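PDB 5CGZ: 4-oxalmesaconate hydratase from Pseudomonas putida, which catalyses the zinc-dependent hydration of 4-carboxy-2-hydroxymuconate, the oxalomesaconate enol, to 4-carboxy-4-hydroxy-2-oxoadipate in gallate degradation. Local coordinates for residues 8-13 with 118-123; 40-45 with 85-90. One frame throughout, in Å; residues are numbered along the deposited sequence.

In the fold
Contacts 1 and 2 build a single zinc site, and their centres lie about 8 Å apart. Contact 1 supplies His10, Asp13 and His123; contact 2 adds Glu44, and a water also binds, 2.5 Å from the zinc. The first segment of each contact follows a strand of the parallel part of the sheet, 3-8 or 31-36, and in sequence contact 2 sits inside the loop that contact 1 closes. A direct bridge runs through Asp122, whose OD2 lies 2.9 Å from Tyr86 N and whose OD1 lies 2.9 Å from Met88 N, probable hydrogen bonds that tie Asp122 to segment 85-90. Both contacts also touch a second subunit.

Contact 1. Residues 8-13 with 118-123; sequences SAHSAD and PYNYDH. With ZN (zinc ion), chain C.
The His10 ring presents its edge to the other segment, with Asn120 OD1 and Asp122 OD2 both in its plane, while Ala9 CB covers the centre of one face. The His123 ring has Asn120 CG 3.6 Å above its centre, and Ala9 CB and the zinc-bound water at its edge. Asn120 gets over that face because its CG is anti to the backbone N (chi1 -158°). The two imidazoles meet rim to rim, planes 57° apart, since both serve the same zinc: His10 ND1 binds it at 2.1 Å, His123 NE2 at 2.2 Å and Asp13 OD1 at 2.0 Å. This is the metal site of the MshB deacetylase family, set on the loop after strand 3-8 of a Rossmann-like fold and on segment 118-123, which runs into helix 122-138. Behind it stands a second shell. His10 NE2 donates a nearly straight bond (176°) to the anti lone pair of Asp122 OD2 at 2.9 Å, which, with the zinc on ND1, holds the ring at both nitrogens; an alanine in place of Asp122 would probably leave His10 NE2, and the Tyr86 and Met88 backbone N-H groups, without their acceptor. His123 ND1 is held by Asp117, and Asp13 OD2 by a salt bridge to Arg17.

Contact 2. Residues 40-45 with 85-90; sequences GERGES and DYPMRA. With ZN (zinc ion), chain C.
Asp85 points its carboxylate into the turn of segment 40-45 and takes its bonds from backbone nitrogens. OD2 accepts from Gly43 N at 2.9 Å, met on the syn side, and OD1 accepts from Arg42 N at 3.0 Å through its syn lone pair; a weak bond from Arg42 N to OD2 adds to these. The carboxylate gets there with CG set between the backbone N and the carbonyl carbon (chi1 70°). What this braced turn carries is Glu44, the next residue after Gly43: in one of its two modelled conformers, OE2 binds the zinc at 2.0 Å. The turn is tightened from within by Gly40 O, which accepts from Glu44 N and Ser45 OG on opposite faces.

Alongside, the Tyr86 ring lies flat against Gly43: CA sits 3.4 Å from the ring centroid and only 7° off its normal, a CH-pi contact. A beta carbon on Gly43 would run into Tyr86 CE1, so the close approach of ring and backbone depends on glycine. Arg42 reaches across to the backbone of segment 85-90. Its NE and NH2 grip Tyr86 O side-on, at 3.0 Å and 2.9 Å; the oxygen lies in the guanidinium plane, and both nitrogens come to it from the same face of the carbonyl, NE from well above its plane. NE also has a weak bond to Asp85 O. The gripped oxygen belongs to the cis peptide between Tyr86 and Pro87.

Farther out, Arg42 NH1 forms a salt bridge with Glu56, and the side chain packs on Phe96 of a second subunit. The Glu41 and Asp85 side chains run past one another in opposite senses, Glu41 OE1, bonded to Phe39 N, 3.5 Å from Asp85 OD1. Two acids this close would repel, and the N-H groups donated to Asp85, with the Arg42 guanidinium nearby, probably offset much of that cost.

Contact 1. Residues 8-13 with 118-123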
loop_
_atom_site.group_PDB
_atom_site.type_symbol
_atom_site.label_atom_id
_atom_site.label_comp_id
_atom_site.label_asym_id
_atom_site.label_seq_id
_atom_site.Cartn_x
_atom_site.Cartn_y
_atom_site.Cartn_z
ATOM N N SER A 8 13.695 -7.178 22.806
ATOM C CA SER A 8 12.449 -7.861 23.126
ATOM C C SER A 8 11.563 -6.962 23.999
ATOM O O SER A 8 12.012 -6.498 25.047
ATOM C CB SER A 8 12.789 -9.177 23.839
ATOM O OG SER A 8 11.653 -9.960 24.112
ATOM N N ALA A 9 10.326 -6.687 23.582
ATOM C CA ALA A 9 9.466 -5.799 24.382
ATOM C C ALA A 9 9.168 -6.399 25.761
ATOM O O ALA A 9 9.247 -5.724 26.790
ATOM C CB ALA A 9 8.161 -5.509 23.659
ATOM N N HIS A 10 8.816 -7.676 25.753
ATOM C CA HIS A 10 8.505 -8.422 26.960
ATOM C C HIS A 10 9.479 -9.586 27.028
ATOM O O HIS A 10 9.965 -10.040 25.995
ATOM C CB HIS A 10 7.056 -8.898 26.923
ATOM C CG HIS A 10 6.091 -7.825 26.517
ATOM N ND1 HIS A 10 5.404 -7.850 25.318
ATOM C CD2 HIS A 10 5.726 -6.675 27.133
ATOM C CE1 HIS A 10 4.642 -6.774 25.227
ATOM N NE2 HIS A 10 4.821 -6.042 26.315
ATOM N N SER A 11 9.749 -10.083 28.227
ATOM C CA SER A 11 10.822 -11.059 28.410
ATOM C C SER A 11 10.644 -12.352 27.599
ATOM O O SER A 11 11.631 -12.933 27.176
ATOM C CB SER A 11 10.986 -11.391 29.904
ATOM O OG SER A 11 9.774 -11.843 30.486
ATOM N N ALA A 12 9.411 -12.791 27.346
ATOM C CA ALA A 12 9.208 -14.060 26.632
ATOM C C ALA A 12 9.362 -13.955 25.105
ATOM O O ALA A 12 9.599 -14.954 24.416
ATOM C CB ALA A 12 7.836 -14.638 26.967
ATOM N N ASP A 13 9.233 -12.749 24.578
ATOM C CA ASP A 13 9.185 -12.580 23.134
ATOM C C ASP A 13 10.407 -13.115 22.396
ATOM O O ASP A 13 10.259 -13.724 21.341
ATOM C CB ASP A 13 8.974 -11.107 22.800
ATOM C CG ASP A 13 7.525 -10.696 22.946
ATOM O OD1 ASP A 13 7.235 -9.757 23.715
ATOM O OD2 ASP A 13 6.677 -11.328 22.280
ATOM N N PRO A 118 -1.780 -4.566 15.930
ATOM C CA PRO A 118 -3.071 -4.167 16.503
ATOM C C PRO A 118 -3.425 -4.952 17.771
ATOM O O PRO A 118 -4.437 -4.659 18.403
ATOM C CB PRO A 118 -4.072 -4.451 15.369
ATOM C CG PRO A 118 -3.370 -5.366 14.413
ATOM C CD PRO A 118 -1.898 -5.119 14.566
ATOM N N TYR A 119 -2.598 -5.921 18.153
ATOM C CA TYR A 119 -2.875 -6.691 19.366
ATOM C C TYR A 119 -1.997 -6.283 20.549
ATOM O O TYR A 119 -2.263 -6.677 21.684
ATOM C CB TYR A 119 -2.732 -8.189 19.076
ATOM C CG TYR A 119 -3.709 -8.599 18.010
ATOM C CD1 TYR A 119 -5.020 -8.938 18.339
ATOM C CD2 TYR A 119 -3.345 -8.580 16.661
ATOM C CE1 TYR A 119 -5.947 -9.286 17.344
ATOM C CE2 TYR A 119 -4.257 -8.917 15.665
ATOM C CZ TYR A 119 -5.556 -9.270 16.009
ATOM O OH TYR A 119 -6.456 -9.610 15.016
ATOM N N ASN A 120 -0.981 -5.463 20.297
ATOM C CA ASN A 120 -0.018 -5.141 21.346
ATOM C C ASN A 120 0.789 -3.887 21.043
ATOM O O ASN A 120 1.741 -3.933 20.258
ATOM C CB ASN A 120 0.929 -6.319 21.546
ATOM C CG ASN A 120 1.579 -6.315 22.906
ATOM O OD1 ASN A 120 2.109 -5.294 23.360
ATOM N ND2 ASN A 120 1.529 -7.456 23.580
ATOM N N TYR A 121 0.419 -2.774 21.671
ATOM C CA TYR A 121 1.080 -1.495 21.416
ATOM C C TYR A 121 2.542 -1.489 21.871
ATOM O O TYR A 121 3.360 -0.738 21.335
ATOM C CB TYR A 121 0.302 -0.353 22.093
ATOM C CG TYR A 121 -0.739 0.261 21.180
ATOM C CD1 TYR A 121 -1.786 -0.501 20.678
ATOM C CD2 TYR A 121 -0.665 1.597 20.807
ATOM C CE1 TYR A 121 -2.730 0.049 19.824
ATOM C CE2 TYR A 121 -1.607 2.158 19.960
ATOM C CZ TYR A 121 -2.633 1.381 19.471
ATOM O OH TYR A 121 -3.561 1.935 18.618
ATOM N N ASP A 122 2.882 -2.323 22.850
ATOM C CA ASP A 122 4.260 -2.364 23.338
ATOM C C ASP A 122 5.242 -2.855 22.261
ATOM O O ASP A 122 6.421 -2.488 22.255
ATOM C CB ASP A 122 4.378 -3.273 24.565
ATOM C CG ASP A 122 3.607 -2.757 25.772
ATOM O OD1 ASP A 122 3.023 -1.648 25.727
ATOM O OD2 ASP A 122 3.595 -3.478 26.788
ATOM N N HIS A 123 4.766 -3.702 21.358
ATOM C CA HIS A 123 5.680 -4.351 20.417
ATOM C C HIS A 123 6.315 -3.366 19.437
ATOM O O HIS A 123 7.540 -3.315 19.345
ATOM C CB HIS A 123 4.958 -5.478 19.679
ATOM C CG HIS A 123 4.728 -6.682 20.533
ATOM N ND1 HIS A 123 3.892 -7.717 20.165
ATOM C CD2 HIS A 123 5.231 -7.023 21.744
ATOM C CE1 HIS A 123 3.888 -8.637 21.111
ATOM N NE2 HIS A 123 4.694 -8.239 22.083
HETATM ZN ZN ZN C . 5.295 -9.313 23.870
HETATM O O HOH W 1 3.951 -11.360 23.406
#

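Contact 2. Residues 40-45 with 85-90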
loop_
_atom_site.group_PDB
_atom_site.type_symbol
_atom_site.label_atom_id
_atom_site.label_comp_id
_atom_site.label_asym_id
_atom_site.label_seq_id
_atom_site.Cartn_x
_atom_site.Cartn_y
_atom_site.Cartn_z
ATOM N N GLY A 40 6.758 -8.308 30.637
ATOM C CA GLY A 40 5.398 -8.687 30.262
ATOM C C GLY A 40 4.594 -9.023 31.509
ATOM O O GLY A 40 3.661 -9.834 31.478
ATOM N N GLU A 41 4.957 -8.375 32.612
ATOM C CA GLU A 41 4.407 -8.703 33.924
ATOM C C GLU A 41 2.893 -8.442 34.026
ATOM O O GLU A 41 2.181 -9.167 34.714
ATOM C CB GLU A 41 5.165 -7.935 35.024
ATOM C CG GLU A 41 5.150 -6.396 34.922
ATOM C CD GLU A 41 6.299 -5.822 34.083
ATOM O OE1 GLU A 41 6.887 -6.564 33.261
ATOM O OE2 GLU A 41 6.615 -4.622 34.240
ATOM N N ARG A 42 2.387 -7.437 33.326
ATOM C CA ARG A 42 0.960 -7.118 33.420
ATOM C C ARG A 42 0.104 -7.744 32.310
ATOM O O ARG A 42 -1.032 -8.157 32.559
ATOM C CB ARG A 42 0.768 -5.601 33.430
ATOM C CG ARG A 42 1.339 -4.945 34.686
ATOM C CD ARG A 42 1.930 -3.569 34.401
ATOM N NE ARG A 42 0.937 -2.632 33.882
ATOM C CZ ARG A 42 0.135 -1.895 34.645
ATOM N NH1 ARG A 42 0.197 -2.001 35.967
ATOM N NH2 ARG A 42 -0.732 -1.056 34.088
ATOM N N GLY A 43 0.635 -7.830 31.092
ATOM C CA GLY A 43 -0.172 -8.287 29.971
ATOM C C GLY A 43 0.182 -9.625 29.341
ATOM O O GLY A 43 -0.530 -10.096 28.462
ATOM N N GLU A 44 1.287 -10.232 29.763
ATOM C CA GLU A 44 1.697 -11.525 29.213
ATOM C C GLU A 44 1.955 -12.534 30.340
ATOM O O GLU A 44 2.831 -13.394 30.230
ATOM C CB GLU A 44 2.950 -11.374 28.326
ATOM C CG GLU A 44 2.777 -10.435 27.108
ATOM C CD GLU A 44 3.954 -10.492 26.113
ATOM O OE1 GLU A 44 5.013 -11.058 26.456
ATOM O OE2 GLU A 44 3.820 -9.979 24.976
ATOM N N SER A 45 1.184 -12.429 31.420
ATOM C CA SER A 45 1.390 -13.290 32.586
ATOM C C SER A 45 0.086 -13.749 33.240
ATOM O O SER A 45 -0.010 -13.811 34.464
ATOM C CB SER A 45 2.246 -12.550 33.617
ATOM O OG SER A 45 3.525 -12.235 33.088
ATOM N N ASP A 85 5.314 -2.923 31.317
ATOM C CA ASP A 85 4.487 -3.220 30.146
ATOM C C ASP A 85 3.033 -2.803 30.370
ATOM O O ASP A 85 2.624 -2.559 31.504
ATOM C CB ASP A 85 4.541 -4.710 29.814
ATOM C CG ASP A 85 3.826 -5.561 30.859
ATOM O OD1 ASP A 85 3.936 -5.238 32.061
ATOM O OD2 ASP A 85 3.145 -6.538 30.476
ATOM N N TYR A 86 2.265 -2.725 29.286
ATOM C CA TYR A 86 0.817 -2.488 29.353
ATOM C C TYR A 86 0.406 -1.385 30.311
ATOM O O TYR A 86 -0.301 -1.655 31.275
ATOM C CB TYR A 86 0.084 -3.764 29.766
ATOM C CG TYR A 86 -0.077 -4.794 28.672
ATOM C CD1 TYR A 86 1.025 -5.467 28.158
ATOM C CD2 TYR A 86 -1.336 -5.117 28.176
ATOM C CE1 TYR A 86 0.887 -6.422 27.171
ATOM C CE2 TYR A 86 -1.489 -6.083 27.178
ATOM C CZ TYR A 86 -0.374 -6.725 26.682
ATOM O OH TYR A 86 -0.508 -7.686 25.701
ATOM N N PRO A 87 0.812 -0.138 30.035
ATOM C CA PRO A 87 1.547 0.273 28.839
ATOM C C PRO A 87 3.044 0.374 29.055
ATOM O O PRO A 87 3.503 0.820 30.113
ATOM C CB PRO A 87 0.978 1.666 28.557
ATOM C CG PRO A 87 0.799 2.223 29.967
ATOM C CD PRO A 87 0.368 1.027 30.824
ATOM N N MET A 88 3.803 -0.010 28.037
ATOM C CA MET A 88 5.215 0.319 27.984
ATOM C C MET A 88 5.373 1.761 27.497
ATOM O O MET A 88 4.766 2.161 26.502
ATOM C CB MET A 88 5.957 -0.656 27.068
ATOM C CG MET A 88 7.466 -0.548 27.140
ATOM S SD MET A 88 8.273 -1.963 26.344
ATOM C CE MET A 88 8.444 -1.323 24.698
ATOM N N ARG A 89 6.171 2.543 28.214
ATOM C CA ARG A 89 6.492 3.914 27.815
ATOM C C ARG A 89 7.989 4.152 27.960
ATOM O O ARG A 89 8.599 3.675 28.907
ATOM C CB ARG A 89 5.712 4.933 28.661
ATOM C CG ARG A 89 4.198 4.938 28.419
ATOM C CD ARG A 89 3.867 5.444 27.005
ATOM N NE ARG A 89 2.427 5.599 26.785
ATOM C CZ ARG A 89 1.655 4.689 26.195
ATOM N NH1 ARG A 89 2.180 3.549 25.762
ATOM N NH2 ARG A 89 0.354 4.917 26.039
ATOM N N ALA A 90 8.583 4.887 27.025
ATOM C CA ALA A 90 10.006 5.197 27.091
ATOM C C ALA A 90 10.237 6.701 26.992
ATOM O O ALA A 90 9.396 7.430 26.461
ATOM C CB ALA A 90 10.762 4.477 25.985
HETATM ZN ZN ZN C . 5.295 -9.313 23.870
HETATM O O HOH W 1 3.951 -11.360 23.406
#